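Local coordinates for protein diol-dehydratase (Roseburia inulinivorans, PDB 5I2A) that dehydrates 1,2-propanediol as a B12-independent diol dehydratase of the glycyl radical enzyme family, at residues Q554-A559 and T717-G722; V561-Y566 and D661-L666; E665-A670 and A742-A747; T735-S740 and F755-H760. All coordinates share one frame; numbering follows the deposited sequence.

Overall arrangement
Following the chain from the N terminus, the first segment involved is the junction of strand 548-556 with helix 558-574. Contact 1 closes a loop of 157 residues by bringing that junction against 717-722. Nested inside it, contact 2 packs helix 558-574 on helix 661-678. Contact 3 takes up helix 661-678 where contact 2 leaves it, sharing Glu665 and Leu666, and crosses contact 1 to reach the loop 742-747. Contact 4 closes a short loop between helix 734-741 and strand 756-759; it follows contacts 1 and 2 in series but crosses contact 3. Lys743 ties contact 3 to contact 2 through salt bridges with Asp661 and Asp664, and Asp721 bonds to Asn756, joining contact 1 to contact 4.

Contact 1. Residues Q554-A559 and T717-G722; sequences QGFGIA and TPVADG
The Phe556 ring has Val719 CG2 at its edge, near the ring plane, and the carbonyl oxygen of Gln554 also at its edge and in plane. Phe556 CG is anti to the carbonyl carbon (chi1 -75°), which lays the ring back beside the residue two places earlier in the strand. Phe455 meets the ring with its plane at about 70°, and Pro695 and Leu702 also pack on this side chain. The site is a strand-to-helix turn in the pyruvate formate-lyase-like fold: strand 548-556 ends at Phe556, Gly557 takes the N-cap position, and helix 558-574 starts at once. A loop of the glycyl radical region runs past this turn.

Direct contact is light and apolar. Phe556 CB lies 4.4 Å from Val719 CG2, and Gly557 CA is 4.4 Å from Val719 CB. Further on, the methyls meet tip to tip, Ala559 CB at 4.0 Å from Ala720 CB. Gly557 has phi 99°, where a side chain would jam against the preceding carbonyl oxygen. Just beyond the turn, Asn560 OD1 takes the Ala720 N-H, while Asn699 ND2 holds Val719 O.

Three waters bridge the polar backbone atoms, accepting the N-H groups of Gly557, Ile558 and Ala559. Gly557 N donates to water 2 at 2.8 Å, which also meets Ala720 O and Gly722 O. Ile558 N donates to water 1 at 3.1 Å, and Gly555 O bonds to the same water. Gly722 O touches all three waters; water 3, at 2.8 Å from Gly722 O, accepts the Ala559 N-H at 3.1 Å.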
loop_
_atom_site.group_PDB
_atom_site.type_symbol
_atom_site.label_atom_id
_atom_site.label_comp_id
_atom_site.label_asym_id
_atom_site.label_seq_id
_atom_site.Cartn_x
_atom_site.Cartn_y
_atom_site.Cartn_z
ATOM N N GLN A 554 4.713 -24.585 11.380
ATOM C CA GLN A 554 5.074 -25.800 12.112
ATOM C C GLN A 554 4.320 -27.069 11.691
ATOM O O GLN A 554 3.091 -27.062 11.581
ATOM C CB GLN A 554 4.848 -25.579 13.604
ATOM C CG GLN A 554 5.961 -24.828 14.300
ATOM C CD GLN A 554 6.476 -23.651 13.483
ATOM O OE1 GLN A 554 7.452 -23.781 12.752
ATOM N NE2 GLN A 554 5.823 -22.503 13.606
ATOM N N GLY A 555 5.067 -28.149 11.488
ATOM C CA GLY A 555 4.499 -29.447 11.167
ATOM C C GLY A 555 4.241 -30.307 12.401
ATOM O O GLY A 555 5.123 -30.499 13.243
ATOM N N PHE A 556 3.020 -30.821 12.506
ATOM C CA PHE A 556 2.602 -31.621 13.650
ATOM C C PHE A 556 2.452 -33.088 13.298
ATOM O O PHE A 556 1.866 -33.419 12.278
ATOM C CB PHE A 556 1.257 -31.127 14.189
ATOM C CG PHE A 556 1.324 -29.837 14.974
ATOM C CD1 PHE A 556 1.660 -28.646 14.360
ATOM C CD2 PHE A 556 0.988 -29.819 16.328
ATOM C CE1 PHE A 556 1.689 -27.458 15.081
ATOM C CE2 PHE A 556 1.002 -28.636 17.057
ATOM C CZ PHE A 556 1.361 -27.457 16.432
ATOM N N GLY A 557 2.938 -33.967 14.162
ATOM C CA GLY A 557 2.567 -35.363 14.096
ATOM C C GLY A 557 3.526 -36.311 13.406
ATOM O O GLY A 557 3.112 -37.387 12.962
ATOM N N ILE A 558 4.796 -35.939 13.324
ATOM C CA ILE A 558 5.786 -36.797 12.661
ATOM C C ILE A 558 5.778 -38.254 13.179
ATOM O O ILE A 558 5.785 -39.192 12.378
ATOM C CB ILE A 558 7.201 -36.223 12.801
ATOM C CG1 ILE A 558 7.411 -35.117 11.774
ATOM C CG2 ILE A 558 8.237 -37.292 12.551
ATOM C CD1 ILE A 558 8.808 -34.535 11.783
ATOM N N ALA A 559 5.756 -38.449 14.499
ATOM C CA ALA A 559 5.722 -39.813 15.051
ATOM C C ALA A 559 4.475 -40.565 14.583
ATOM O O ALA A 559 4.556 -41.727 14.175
ATOM C CB ALA A 559 5.783 -39.795 16.602
ATOM N N THR A 717 -7.789 -37.987 19.917
ATOM C CA THR A 717 -6.787 -37.859 20.979
ATOM C C THR A 717 -5.614 -37.014 20.455
ATOM O O THR A 717 -5.527 -36.791 19.250
ATOM C CB THR A 717 -6.297 -39.233 21.460
ATOM O OG1 THR A 717 -5.615 -39.902 20.396
ATOM C CG2 THR A 717 -7.495 -40.088 21.983
ATOM N N PRO A 718 -4.729 -36.527 21.353
ATOM C CA PRO A 718 -3.651 -35.634 20.892
ATOM C C PRO A 718 -2.712 -36.294 19.888
ATOM O O PRO A 718 -2.538 -37.508 19.935
ATOM C CB PRO A 718 -2.897 -35.292 22.186
ATOM C CG PRO A 718 -3.957 -35.417 23.273
ATOM C CD PRO A 718 -4.816 -36.570 22.829
ATOM N N VAL A 719 -2.148 -35.513 18.971
ATOM C CA VAL A 719 -1.034 -36.017 18.170
ATOM C C VAL A 719 0.248 -35.786 18.969
ATOM O O VAL A 719 0.206 -35.160 20.018
ATOM C CB VAL A 719 -0.953 -35.341 16.780
ATOM C CG1 VAL A 719 -2.163 -35.711 15.954
ATOM C CG2 VAL A 719 -0.834 -33.839 16.916
ATOM N N ALA A 720 1.374 -36.301 18.492
ATOM C CA ALA A 720 2.650 -36.154 19.197
ATOM C C ALA A 720 3.085 -34.697 19.373
ATOM O O ALA A 720 2.712 -33.814 18.607
ATOM C CB ALA A 720 3.750 -36.931 18.469
ATOM N N ASP A 721 3.865 -34.456 20.413
ATOM C CA ASP A 721 4.402 -33.133 20.663
ATOM C C ASP A 721 5.800 -33.041 20.089
ATOM O O ASP A 721 6.711 -33.691 20.582
ATOM C CB ASP A 721 4.414 -32.821 22.164
ATOM C CG ASP A 721 5.026 -33.948 22.998
ATOM O OD1 ASP A 721 4.636 -35.113 22.817
ATOM O OD2 ASP A 721 5.892 -33.665 23.841
ATOM N N GLY A 722 5.963 -32.249 19.036
ATOM C CA GLY A 722 7.263 -32.041 18.423
ATOM C C GLY A 722 7.751 -33.175 17.543
ATOM O O GLY A 722 6.971 -33.768 16.806
HETATM O O HOH W 1 6.090 -33.200 13.993
HETATM O O HOH W 2 4.140 -33.052 16.470
HETATM O O HOH W 3 6.661 -36.539 16.698
#

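Contact 2. Residues V561-Y566 and D661-L666; sequences VADSLY and DEVDEL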
loop_
_atom_site.group_PDB
_atom_site.type_symbol
_atom_site.label_atom_id
_atom_site.label_comp_id
_atom_site.label_asym_id
_atom_site.label_seq_id
_atom_site.Cartn_x
_atom_site.Cartn_y
_atom_site.Cartn_z
ATOM N N VAL A 561 2.605 -40.051 11.939
ATOM C CA VAL A 561 2.700 -40.314 10.504
ATOM C C VAL A 561 3.674 -41.456 10.208
ATOM O O VAL A 561 3.366 -42.348 9.430
ATOM C CB VAL A 561 3.133 -39.041 9.721
ATOM C CG1 VAL A 561 3.481 -39.368 8.269
ATOM C CG2 VAL A 561 2.046 -37.994 9.783
ATOM N N ALA A 562 4.837 -41.438 10.847
ATOM C CA ALA A 562 5.841 -42.463 10.604
ATOM C C ALA A 562 5.318 -43.846 10.977
ATOM O O ALA A 562 5.434 -44.797 10.201
ATOM C CB ALA A 562 7.107 -42.169 11.382
ATOM N N ASP A 563 4.762 -43.949 12.176
ATOM C CA ASP A 563 4.241 -45.216 12.659
ATOM C C ASP A 563 3.053 -45.668 11.814
ATOM O O ASP A 563 2.920 -46.857 11.510
ATOM C CB ASP A 563 3.846 -45.104 14.123
ATOM C CG ASP A 563 5.054 -45.083 15.061
ATOM O OD1 ASP A 563 6.097 -45.689 14.729
ATOM O OD2 ASP A 563 4.952 -44.456 16.130
ATOM N N SER A 564 2.200 -44.715 11.435
ATOM C CA SER A 564 1.079 -44.993 10.535
ATOM C C SER A 564 1.545 -45.600 9.216
ATOM O O SER A 564 1.012 -46.623 8.765
ATOM C CB SER A 564 0.272 -43.720 10.259
ATOM O OG SER A 564 -0.488 -43.359 11.402
ATOM N N LEU A 565 2.544 -44.972 8.606
ATOM C CA LEU A 565 3.077 -45.464 7.346
ATOM C C LEU A 565 3.721 -46.841 7.528
ATOM O O LEU A 565 3.619 -47.694 6.650
ATOM C CB LEU A 565 4.093 -44.485 6.762
ATOM C CG LEU A 565 3.559 -43.123 6.313
ATOM C CD1 LEU A 565 4.713 -42.248 5.906
ATOM C CD2 LEU A 565 2.572 -43.274 5.156
ATOM N N TYR A 566 4.383 -47.052 8.659
ATOM C CA TYR A 566 4.968 -48.355 8.942
ATOM C C TYR A 566 3.884 -49.446 9.049
ATOM O O TYR A 566 4.019 -50.510 8.472
ATOM C CB TYR A 566 5.806 -48.307 10.219
ATOM C CG TYR A 566 6.550 -49.596 10.475
ATOM C CD1 TYR A 566 7.711 -49.902 9.771
ATOM C CD2 TYR A 566 6.081 -50.518 11.399
ATOM C CE1 TYR A 566 8.393 -51.086 9.993
ATOM C CE2 TYR A 566 6.756 -51.705 11.628
ATOM C CZ TYR A 566 7.909 -51.981 10.922
ATOM O OH TYR A 566 8.573 -53.155 11.140
ATOM N N ASP A 661 15.651 -48.956 12.580
ATOM C CA ASP A 661 15.903 -48.231 11.332
ATOM C C ASP A 661 14.738 -48.228 10.357
ATOM O O ASP A 661 14.457 -47.213 9.735
ATOM C CB ASP A 661 17.128 -48.799 10.616
ATOM C CG ASP A 661 18.419 -48.361 11.255
ATOM O OD1 ASP A 661 18.384 -47.403 12.059
ATOM O OD2 ASP A 661 19.463 -48.976 10.961
ATOM N N GLU A 662 14.061 -49.359 10.213
ATOM C CA GLU A 662 13.032 -49.439 9.191
ATOM C C GLU A 662 11.835 -48.530 9.506
ATOM O O GLU A 662 11.235 -47.969 8.599
ATOM C CB GLU A 662 12.560 -50.878 8.990
ATOM C CG GLU A 662 11.791 -50.998 7.676
ATOM C CD GLU A 662 11.197 -52.360 7.440
ATOM O OE1 GLU A 662 11.296 -53.219 8.350
ATOM O OE2 GLU A 662 10.631 -52.561 6.339
ATOM N N VAL A 663 11.498 -48.368 10.782
ATOM C CA VAL A 663 10.484 -47.393 11.164
ATOM C C VAL A 663 11.028 -45.986 11.009
ATOM O O VAL A 663 10.390 -45.127 10.406
ATOM C CB VAL A 663 10.027 -47.547 12.617
ATOM C CG1 VAL A 663 8.802 -46.688 12.843
ATOM C CG2 VAL A 663 9.729 -48.990 12.929
ATOM N N ASP A 664 12.216 -45.761 11.558
ATOM C CA ASP A 664 12.760 -44.415 11.646
ATOM C C ASP A 664 13.029 -43.797 10.276
ATOM O O ASP A 664 12.947 -42.578 10.121
ATOM C CB ASP A 664 14.031 -44.411 12.482
ATOM C CG ASP A 664 13.780 -44.818 13.932
ATOM O OD1 ASP A 664 12.597 -44.882 14.339
ATOM O OD2 ASP A 664 14.758 -45.068 14.660
ATOM N N GLU A 665 13.327 -44.629 9.283
ATOM C CA GLU A 665 13.625 -44.113 7.950
ATOM C C GLU A 665 12.349 -43.513 7.361
ATOM O O GLU A 665 12.402 -42.544 6.616
ATOM C CB GLU A 665 14.200 -45.210 7.034
ATOM C CG GLU A 665 13.167 -46.246 6.560
ATOM C CD GLU A 665 13.766 -47.414 5.768
ATOM O OE1 GLU A 665 14.968 -47.374 5.421
ATOM O OE2 GLU A 665 13.016 -48.376 5.488
ATOM N N LEU A 666 11.200 -44.078 7.717
ATOM C CA LEU A 666 9.921 -43.524 7.287
ATOM C C LEU A 666 9.620 -42.196 7.992
ATOM O O LEU A 666 9.017 -41.313 7.406
ATOM C CB LEU A 666 8.788 -44.512 7.533
ATOM C CG LEU A 666 8.806 -45.800 6.710
ATOM C CD1 LEU A 666 7.616 -46.656 7.078
ATOM C CD2 LEU A 666 8.800 -45.499 5.220
#
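Tyr566 and Leu666 lie at the heart of a helix-helix packing in the pyruvate formate-lyase-like part of the fold, where helix 558-574 meets the N-terminal end of helix 661-678. The short segments run at 121° to each other, and their axes approach to 8.5 Å. Tyr566 CG is anti to its backbone N (chi1 -174°), which swings the ring across to the other helix. There Val663 CG2 sits over the centre of one face, 3.8 Å from the Tyr566 ring centroid, in a CH-pi contact only 10° off the normal. Glu662 OE1 lies in plane at the ring edge, 3.9 Å from Tyr566 OH; the carboxylate stands nearly perpendicular to the ring, and its other oxygen, OE2, is held in salt bridges by Lys569 and Lys570. Leu666 CD1 pushes in near the helix backbone, 3.6 Å from Tyr566 N and 4.2 Å from Leu565 CB. The other branch of Val663, CG1, reaches Asp563 OD1 at 3.4 Å, an oxygen that accepts the backbone N-H of Tyr656. An alanine in place of Tyr566 would probably open a gap against Val663 CG2 and leave the Glu662 carboxylate without the ring edge beside it. Outside the pair, Pro654 packs on Tyr566, Ala562 rests on Ala667, and Leu565 turns to Phe489, Phe492 and Met493 of helix 489-521, so helix 558-574 is flanked by both helices.

Contact 3. Residues E665-A670 and A742-A747; sequences ELAREA and AKLDHA
The loop 742-747 passes close along helix 661-678, with the CA atoms of Arg668 and Leu744 4.6 Å apart. Arg668 stretches out from CG to NE, CG anti to the backbone N (chi1 178°), and runs its whole length past the carbonyl of Lys743. Its CD lies 3.3 Å from Lys743 O, and at the far end Arg668 NH1 donates to that same oxygen at 2.8 Å with an N-H...O angle of 158°. The oxygen lies close to the guanidinium plane, whereas the nitrogen stands above the carbonyl plane, 39° out of it. This joins a helix of the pyruvate formate-lyase-like region to a loop of the glycyl radical region. Next along the loop, Leu744 CD2 settles against the helix backbone, 3.5 Å from Ala667 O and 3.9 Å from Ala667 CB; Tyr656 touches both side chains. Water 4 bridges the backbones, donating to Arg668 O at 2.8 Å and accepting from Asp745 N at 3.2 Å. The charged tips of Lys743 and Asp745 have partners outside the two segments: Lys743 NZ forms salt bridges with Asp659, Asp661 and Asp664. Asp745 OD2 bonds to Tyr672 OH, with Arg668 NH2 standing 4.7 Å from that carboxylate oxygen.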
loop_
_atom_site.group_PDB
_atom_site.type_symbol
_atom_site.label_atom_id
_atom_site.label_comp_id
_atom_site.label_asym_id
_atom_site.label_seq_id
_atom_site.Cartn_x
_atom_site.Cartn_y
_atom_site.Cartn_z
ATOM N N GLU A 665 13.327 -44.629 9.283
ATOM C CA GLU A 665 13.625 -44.113 7.950
ATOM C C GLU A 665 12.349 -43.513 7.361
ATOM O O GLU A 665 12.402 -42.544 6.616
ATOM C CB GLU A 665 14.200 -45.210 7.034
ATOM C CG GLU A 665 13.167 -46.246 6.560
ATOM C CD GLU A 665 13.766 -47.414 5.768
ATOM O OE1 GLU A 665 14.968 -47.374 5.421
ATOM O OE2 GLU A 665 13.016 -48.376 5.488
ATOM N N LEU A 666 11.200 -44.078 7.717
ATOM C CA LEU A 666 9.921 -43.524 7.287
ATOM C C LEU A 666 9.620 -42.196 7.992
ATOM O O LEU A 666 9.017 -41.313 7.406
ATOM C CB LEU A 666 8.788 -44.512 7.533
ATOM C CG LEU A 666 8.806 -45.800 6.710
ATOM C CD1 LEU A 666 7.616 -46.656 7.078
ATOM C CD2 LEU A 666 8.800 -45.499 5.220
ATOM N N ALA A 667 10.041 -42.058 9.243
ATOM C CA ALA A 667 9.905 -40.782 9.935
ATOM C C ALA A 667 10.712 -39.712 9.216
ATOM O O ALA A 667 10.231 -38.597 9.022
ATOM C CB ALA A 667 10.342 -40.899 11.374
ATOM N N ARG A 668 11.933 -40.065 8.826
ATOM C CA ARG A 668 12.811 -39.143 8.114
ATOM C C ARG A 668 12.200 -38.757 6.772
ATOM O O ARG A 668 12.153 -37.584 6.408
ATOM C CB ARG A 668 14.199 -39.765 7.898
ATOM C CG ARG A 668 15.197 -38.887 7.108
ATOM C CD ARG A 668 16.544 -39.615 6.911
ATOM N NE ARG A 668 17.535 -38.846 6.150
ATOM C CZ ARG A 668 18.352 -37.929 6.669
ATOM N NH1 ARG A 668 18.292 -37.621 7.962
ATOM N NH2 ARG A 668 19.226 -37.297 5.890
ATOM N N GLU A 669 11.736 -39.760 6.041
ATOM C CA GLU A 669 11.167 -39.549 4.714
ATOM C C GLU A 669 9.889 -38.705 4.792
ATOM O O GLU A 669 9.678 -37.802 3.986
ATOM C CB GLU A 669 10.899 -40.905 4.038
ATOM C CG GLU A 669 10.618 -40.851 2.553
ATOM C CD GLU A 669 10.456 -42.240 1.918
ATOM O OE1 GLU A 669 10.838 -43.255 2.543
ATOM O OE2 GLU A 669 9.942 -42.311 0.781
ATOM N N ALA A 670 9.048 -38.985 5.776
ATOM C CA ALA A 670 7.797 -38.255 5.921
ATOM C C ALA A 670 8.038 -36.804 6.337
ATOM O O ALA A 670 7.334 -35.911 5.884
ATOM C CB ALA A 670 6.892 -38.941 6.922
ATOM N N ALA A 742 17.224 -38.392 16.187
ATOM C CA ALA A 742 18.349 -37.823 15.441
ATOM C C ALA A 742 18.434 -38.312 13.996
ATOM O O ALA A 742 19.229 -37.792 13.241
ATOM C CB ALA A 742 19.652 -38.105 16.139
ATOM N N LYS A 743 17.624 -39.292 13.604
ATOM C CA LYS A 743 17.619 -39.728 12.199
ATOM C C LYS A 743 16.832 -38.777 11.285
ATOM O O LYS A 743 16.944 -38.842 10.062
ATOM C CB LYS A 743 17.070 -41.151 12.079
ATOM C CG LYS A 743 17.971 -42.192 12.774
ATOM C CD LYS A 743 17.301 -43.552 12.904
ATOM C CE LYS A 743 18.155 -44.504 13.739
ATOM N NZ LYS A 743 17.436 -45.773 14.059
ATOM N N LEU A 744 16.041 -37.893 11.880
ATOM C CA LEU A 744 15.381 -36.849 11.108
ATOM C C LEU A 744 16.418 -35.849 10.605
ATOM O O LEU A 744 17.478 -35.687 11.223
ATOM C CB LEU A 744 14.345 -36.115 11.952
ATOM C CG LEU A 744 13.223 -36.901 12.618
ATOM C CD1 LEU A 744 12.332 -35.935 13.347
ATOM C CD2 LEU A 744 12.441 -37.673 11.567
ATOM N N ASP A 745 16.107 -35.156 9.518
ATOM C CA ASP A 745 16.927 -34.008 9.123
ATOM C C ASP A 745 16.445 -32.768 9.878
ATOM O O ASP A 745 15.452 -32.161 9.496
ATOM C CB ASP A 745 16.861 -33.771 7.614
ATOM C CG ASP A 745 17.829 -32.692 7.140
ATOM O OD1 ASP A 745 18.237 -31.829 7.940
ATOM O OD2 ASP A 745 18.173 -32.707 5.947
ATOM N N HIS A 746 17.158 -32.383 10.930
ATOM C CA HIS A 746 16.741 -31.239 11.732
ATOM C C HIS A 746 17.134 -29.911 11.121
ATOM O O HIS A 746 16.398 -28.928 11.250
ATOM C CB HIS A 746 17.328 -31.327 13.138
ATOM C CG HIS A 746 16.789 -32.465 13.942
ATOM N ND1 HIS A 746 15.890 -32.287 14.970
ATOM C CD2 HIS A 746 17.012 -33.799 13.859
ATOM C CE1 HIS A 746 15.583 -33.462 15.488
ATOM N NE2 HIS A 746 16.249 -34.395 14.832
ATOM N N ALA A 747 18.301 -29.883 10.479
ATOM C CA ALA A 747 18.874 -28.646 9.961
ATOM C C ALA A 747 18.011 -28.022 8.865
ATOM O O ALA A 747 17.914 -26.811 8.784
ATOM C CB ALA A 747 20.289 -28.890 9.438
HETATM O O HOH W 4 14.009 -35.694 7.208
#

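Contact 4. Residues T735-S740 and F755-H760; sequences TASCNS and FNMKMH
Phe755 presents the far end of its ring to two neighbouring residues of helix 734-741. Ser737 OG lies at the ring edge, near its plane and 3.6 Å from Phe755 CZ. Cys738 SG comes in obliquely, 3.9 Å from Phe755 CE2 and 5.1 Å from the centroid of the Phe755 ring, 72° off the normal: a sulfur-aromatic contact. The sulfur is also touched by the tip of Met757, whose CE is 4.1 Å from Cys738 SG. Two residues apart on an extended backbone, Phe755 and Met757 both point at the helix. Phe755 CG is anti to the backbone N (chi1 -173°), carrying the ring out to the helix, while Met757 bends at its last torsion (chi3 -79°) to present its methyl. An alanine in place of Phe755 would probably open a gap against Ser737 and Cys738, leaving the cysteine sulfur without this ring beside it and Tyr780 without its edge-to-face partner.

In the next shell, Tyr780 meets the Phe755 ring edge-to-face, Met788 packs on Phe755, Met757 and Cys738, and His787 ND1 bonds to Phe755 N. Strand 756-759 lies beside strand 787-792 as an outermost strand of its sheet within the chain. The two run parallel, linked by helix 766-781 in a beta-alpha-beta crossover; from that helix Leu776 and Tyr780 also reach Cys738, so Cys738 faces both helix 766-781 and the sheet from helix 734-741.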
loop_
_atom_site.group_PDB
_atom_site.type_symbol
_atom_site.label_atom_id
_atom_site.label_comp_id
_atom_site.label_asym_id
_atom_site.label_seq_id
_atom_site.Cartn_x
_atom_site.Cartn_y
_atom_site.Cartn_z
ATOM N N THR A 735 18.322 -43.308 25.453
ATOM C CA THR A 735 19.365 -43.299 24.425
ATOM C C THR A 735 18.816 -43.783 23.090
ATOM O O THR A 735 19.049 -43.156 22.051
ATOM C CB THR A 735 20.577 -44.138 24.835
ATOM O OG1 THR A 735 21.178 -43.534 25.983
ATOM C CG2 THR A 735 21.619 -44.180 23.696
ATOM N N ALA A 736 18.053 -44.869 23.120
ATOM C CA ALA A 736 17.415 -45.380 21.915
ATOM C C ALA A 736 16.448 -44.346 21.322
ATOM O O ALA A 736 16.347 -44.205 20.109
ATOM C CB ALA A 736 16.675 -46.681 22.209
ATOM N N SER A 737 15.726 -43.639 22.180
ATOM C CA SER A 737 14.801 -42.627 21.685
ATOM C C SER A 737 15.555 -41.496 20.968
ATOM O O SER A 737 15.190 -41.106 19.863
ATOM C CB SER A 737 13.950 -42.060 22.819
ATOM O OG SER A 737 13.117 -41.035 22.316
ATOM N N CYS A 738 16.597 -40.978 21.609
ATOM C CA CYS A 738 17.450 -39.969 20.999
ATOM C C CYS A 738 17.993 -40.431 19.649
ATOM O O CYS A 738 17.996 -39.668 18.676
ATOM C CB CYS A 738 18.609 -39.608 21.934
ATOM S SG CYS A 738 18.124 -38.623 23.384
ATOM N N ASN A 739 18.436 -41.682 19.587
ATOM C CA ASN A 739 18.972 -42.231 18.345
ATOM C C ASN A 739 17.938 -42.165 17.213
ATOM O O ASN A 739 18.272 -41.784 16.096
ATOM C CB ASN A 739 19.453 -43.685 18.533
ATOM C CG ASN A 739 20.715 -43.799 19.404
ATOM O OD1 ASN A 739 21.365 -42.807 19.739
ATOM N ND2 ASN A 739 21.059 -45.027 19.764
ATOM N N SER A 740 16.688 -42.522 17.507
ATOM C CA SER A 740 15.622 -42.440 16.511
ATOM C C SER A 740 15.399 -41.009 16.044
ATOM O O SER A 740 15.333 -40.748 14.848
ATOM C CB SER A 740 14.294 -42.983 17.055
ATOM O OG SER A 740 14.259 -44.393 17.122
ATOM N N PHE A 755 12.205 -31.384 20.892
ATOM C CA PHE A 755 12.252 -32.738 21.450
ATOM C C PHE A 755 11.985 -32.673 22.961
ATOM O O PHE A 755 12.847 -32.247 23.735
ATOM C CB PHE A 755 13.612 -33.390 21.150
ATOM C CG PHE A 755 13.715 -34.862 21.528
ATOM C CD1 PHE A 755 12.601 -35.595 21.936
ATOM C CD2 PHE A 755 14.948 -35.505 21.476
ATOM C CE1 PHE A 755 12.715 -36.941 22.273
ATOM C CE2 PHE A 755 15.074 -36.854 21.814
ATOM C CZ PHE A 755 13.949 -37.573 22.212
ATOM N N ASN A 756 10.779 -33.075 23.349
ATOM C CA ASN A 756 10.395 -33.241 24.754
ATOM C C ASN A 756 10.815 -34.581 25.320
ATOM O O ASN A 756 10.600 -35.610 24.690
ATOM C CB ASN A 756 8.877 -33.139 24.925
ATOM C CG ASN A 756 8.401 -31.737 25.216
ATOM O OD1 ASN A 756 9.114 -30.929 25.811
ATOM N ND2 ASN A 756 7.174 -31.444 24.798
ATOM N N MET A 757 11.350 -34.576 26.538
ATOM C CA MET A 757 11.527 -35.818 27.272
ATOM C C MET A 757 11.142 -35.641 28.744
ATOM O O MET A 757 11.332 -34.571 29.314
ATOM C CB MET A 757 12.969 -36.313 27.132
ATOM C CG MET A 757 13.219 -37.677 27.732
ATOM S SD MET A 757 14.874 -38.320 27.426
ATOM C CE MET A 757 14.733 -38.895 25.746
ATOM N N LYS A 758 10.574 -36.679 29.350
ATOM C CA LYS A 758 10.233 -36.623 30.772
ATOM C C LYS A 758 11.085 -37.627 31.556
ATOM O O LYS A 758 11.133 -38.810 31.218
ATOM C CB LYS A 758 8.730 -36.879 30.984
ATOM C CG LYS A 758 8.282 -36.887 32.455
ATOM C CD LYS A 758 6.751 -36.776 32.601
ATOM C CE LYS A 758 6.064 -37.933 31.922
ATOM N NZ LYS A 758 4.574 -37.875 31.998
ATOM N N MET A 759 11.770 -37.139 32.587
ATOM C CA MET A 759 12.619 -37.976 33.434
ATOM C C MET A 759 11.971 -38.174 34.775
ATOM O O MET A 759 11.393 -37.248 35.330
ATOM C CB MET A 759 13.999 -37.345 33.674
ATOM C CG MET A 759 14.629 -36.678 32.465
ATOM S SD MET A 759 14.896 -37.874 31.177
ATOM C CE MET A 759 16.105 -38.925 31.983
ATOM N N HIS A 760 12.086 -39.376 35.315
ATOM C CA HIS A 760 11.770 -39.575 36.712
ATOM C C HIS A 760 12.843 -38.836 37.519
ATOM O O HIS A 760 13.989 -38.808 37.115
ATOM C CB HIS A 760 11.732 -41.056 37.062
ATOM C CG HIS A 760 11.198 -41.318 38.431
ATOM N ND1 HIS A 760 11.987 -41.260 39.559
ATOM C CD2 HIS A 760 9.939 -41.575 38.861
ATOM C CE1 HIS A 760 11.243 -41.493 40.623
ATOM N NE2 HIS A 760 9.997 -41.687 40.228
#